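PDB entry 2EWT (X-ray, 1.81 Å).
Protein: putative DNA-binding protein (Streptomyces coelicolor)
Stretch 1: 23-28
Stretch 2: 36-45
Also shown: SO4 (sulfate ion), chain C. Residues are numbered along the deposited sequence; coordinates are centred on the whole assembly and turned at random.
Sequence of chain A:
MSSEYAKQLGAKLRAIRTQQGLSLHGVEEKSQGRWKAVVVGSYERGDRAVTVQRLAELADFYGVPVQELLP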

# COMPACT_ATOMS: atom_id res chain seq x y z
N SER A 23 9.80 15.67 14.09
CA SER A 23 10.93 15.83 13.18
C SER A 23 11.32 14.39 12.87
O SER A 23 10.77 13.46 13.49
CB SER A 23 12.10 16.53 13.88
OG SER A 23 12.56 15.77 14.99
N LEU A 24 12.24 14.17 11.95
CA LEU A 24 12.65 12.80 11.66
C LEU A 24 13.28 12.19 12.91
O LEU A 24 13.09 11.01 13.20
CB LEU A 24 13.64 12.77 10.49
CG LEU A 24 13.01 13.05 9.12
CD1 LEU A 24 14.09 13.14 8.05
CD2 LEU A 24 12.01 11.94 8.78
N HIS A 25 14.01 13.01 13.67
CA HIS A 25 14.63 12.54 14.91
C HIS A 25 13.50 12.16 15.87
O HIS A 25 13.57 11.14 16.56
CB HIS A 25 15.48 13.65 15.53
CG HIS A 25 16.19 13.24 16.78
ND1 HIS A 25 16.60 14.15 17.73
CD2 HIS A 25 16.57 12.02 17.24
CE1 HIS A 25 17.21 13.51 18.72
NE2 HIS A 25 17.20 12.22 18.44
N GLY A 26 12.47 13.00 15.91
CA GLY A 26 11.34 12.74 16.79
C GLY A 26 10.68 11.41 16.50
O GLY A 26 10.24 10.71 17.42
N VAL A 27 10.60 11.06 15.22
CA VAL A 27 10.00 9.79 14.82
C VAL A 27 10.84 8.63 15.33
O VAL A 27 10.31 7.66 15.85
CB VAL A 27 9.88 9.70 13.28
CG1 VAL A 27 9.53 8.27 12.86
CG2 VAL A 27 8.79 10.65 12.79
N GLU A 28 12.16 8.75 15.18
CA GLU A 28 13.06 7.70 15.65
C GLU A 28 12.95 7.53 17.16
O GLU A 28 13.01 6.41 17.67
CB GLU A 28 14.51 8.04 15.27
CG GLU A 28 15.49 6.89 15.49
CD GLU A 28 16.85 7.14 14.85
OE1 GLU A 28 16.89 7.45 13.64
OE2 GLU A 28 17.87 7.03 15.56
N LYS A 36 13.80 4.51 11.70
CA LYS A 36 15.00 5.34 11.67
C LYS A 36 14.83 6.59 10.81
O LYS A 36 14.21 6.54 9.74
CB LYS A 36 16.19 4.53 11.14
CG LYS A 36 16.64 3.39 12.04
CD LYS A 36 17.27 3.90 13.33
CE LYS A 36 17.98 2.78 14.09
NZ LYS A 36 17.06 1.65 14.42
N ALA A 37 15.38 7.70 11.27
CA ALA A 37 15.29 8.97 10.56
C ALA A 37 15.78 8.89 9.11
O ALA A 37 15.16 9.45 8.21
CB ALA A 37 16.09 10.04 11.31
N VAL A 38 16.89 8.20 8.90
CA VAL A 38 17.45 8.06 7.55
C VAL A 38 16.52 7.27 6.63
O VAL A 38 16.37 7.61 5.46
CB VAL A 38 18.84 7.38 7.60
CG1 VAL A 38 19.34 7.09 6.20
CG2 VAL A 38 19.83 8.27 8.34
N VAL A 39 15.90 6.23 7.17
CA VAL A 39 15.00 5.40 6.39
C VAL A 39 13.70 6.14 6.07
O VAL A 39 13.26 6.17 4.92
CB VAL A 39 14.66 4.09 7.12
CG1 VAL A 39 13.71 3.24 6.28
CG2 VAL A 39 15.94 3.31 7.41
N VAL A 40 13.10 6.75 7.09
CA VAL A 40 11.86 7.50 6.87
C VAL A 40 12.13 8.63 5.89
O VAL A 40 11.31 8.91 5.02
CB VAL A 40 11.32 8.08 8.19
CG1 VAL A 40 10.08 8.92 7.92
CG2 VAL A 40 10.98 6.94 9.15
N GLY A 41 13.30 9.26 6.01
CA GLY A 41 13.65 10.32 5.09
C GLY A 41 13.67 9.80 3.66
O GLY A 41 13.13 10.43 2.74
N SER A 42 14.28 8.63 3.45
CA SER A 42 14.34 8.06 2.11
C SER A 42 12.94 7.76 1.57
O SER A 42 12.70 7.91 0.37
CB SER A 42 15.22 6.80 2.09
OG SER A 42 14.70 5.77 2.90
N TYR A 43 12.02 7.36 2.45
CA TYR A 43 10.65 7.09 2.01
C TYR A 43 10.02 8.41 1.57
O TYR A 43 9.34 8.48 0.54
CB TYR A 43 9.77 6.54 3.14
CG TYR A 43 10.13 5.18 3.71
CD1 TYR A 43 10.68 4.17 2.91
CD2 TYR A 43 9.86 4.89 5.05
CE1 TYR A 43 10.94 2.90 3.44
CE2 TYR A 43 10.12 3.62 5.58
CZ TYR A 43 10.66 2.63 4.77
OH TYR A 43 10.91 1.39 5.29
N GLU A 44 10.25 9.46 2.35
CA GLU A 44 9.68 10.77 2.07
C GLU A 44 10.17 11.38 0.76
O GLU A 44 9.44 12.11 0.10
CB GLU A 44 9.94 11.73 3.23
CG GLU A 44 9.17 11.36 4.49
CD GLU A 44 9.40 12.31 5.66
OE1 GLU A 44 10.23 13.24 5.53
OE2 GLU A 44 8.76 12.12 6.70
N ARG A 45 11.41 11.08 0.38
CA ARG A 45 11.96 11.61 -0.87
C ARG A 45 11.57 10.71 -2.04
O ARG A 45 11.68 11.11 -3.20
CB ARG A 45 13.48 11.71 -0.79
CG ARG A 45 14.00 12.57 0.35
CD ARG A 45 15.51 12.76 0.24
NE ARG A 45 16.21 11.49 0.13
CZ ARG A 45 16.54 10.72 1.16
NH1 ARG A 45 16.24 11.09 2.40
NH2 ARG A 45 17.17 9.57 0.95
S SO4 C . 12.12 -1.73 4.30
O1 SO4 C . 12.49 -0.66 3.35
O2 SO4 C . 13.11 -2.82 4.23
O3 SO4 C . 12.10 -1.18 5.67
O4 SO4 C . 10.79 -2.25 3.95

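The start of helix 24-28 packs against helix 37-45, along the side carrying Ala37, Val40, Gly41 and Glu44, the helix axes approaching to 8.9 Å at an angle of 125° between N-to-C directions. Together the two stretches bury 358 Å², most of it around Leu24, Glu28 and Ala37, and the contact combines a leucine packed into a small pocket with one hydrogen bond to a helix N-terminus.

Leu24 contributes the largest area. Its CA-to-CB bond points toward the second helix, and with chi1 at -73° (m) and chi2 at 174° (t) the side chain sits as a knob among Ala37, Val40, Gly41 and Glu44. CD2 of Leu24 lies 3.7 Å from CG1 of Val40, 4.1 Å from N of Gly41 and 3.9 Å from OE2 of Glu44, while CB of Leu24 rests 3.8 Å from CB of Ala37. Two of the four residues around the leucine, Ala37 and Gly41, are small: the CA atoms of Leu24 and Ala37 are 4.8 Å apart, and the methyl of Ala37 fits between the helices, with CB 3.7 Å from O of Leu24, and at Gly41 an ideal CB would come within 3.5 Å of CD1 of Leu24. The carboxylate of Glu44, although buried against the leucine, has both oxygens hydrogen-bonded elsewhere in the structure.

One turn along, Val27 extends the apolar contact more loosely, its CG1 standing 4.2 Å from CG2 of Val40. Both valines are buried and adopt the t rotamer, with chi1 at 168° and 176°; Val40 thus meets both Leu24 and Val27.

The polar link comes from Glu28. An extended chain, with chi1 at -170° and chi2 at 168° (both t), reaches across to the start of the second helix, and chi3 at -53° sets the carboxylate so that OE1 of Glu28 accepts a hydrogen bond from N of Ala37 at 2.8 Å. The N-H...O angle of 174° is almost linear. Amides in the first turn of a helix lack the usual intrahelical acceptor, so a carboxylate here satisfies one of them and suits the positive end of the helix dipole. Lys36, at the N-cap position, packs its aliphatic portion against the same oxygen, with CD 3.6 Å from OE1 of Glu28; its chi1 and chi2 are both m, and NZ is hydrogen-bonded elsewhere in the structure.

The first helix has its own cap. Ser23, outside the contact, takes the p rotamer (chi1 61°), placing OG 2.9 Å from N of Gly26, which donates a capping hydrogen bond to it and secures the turn that carries Leu24.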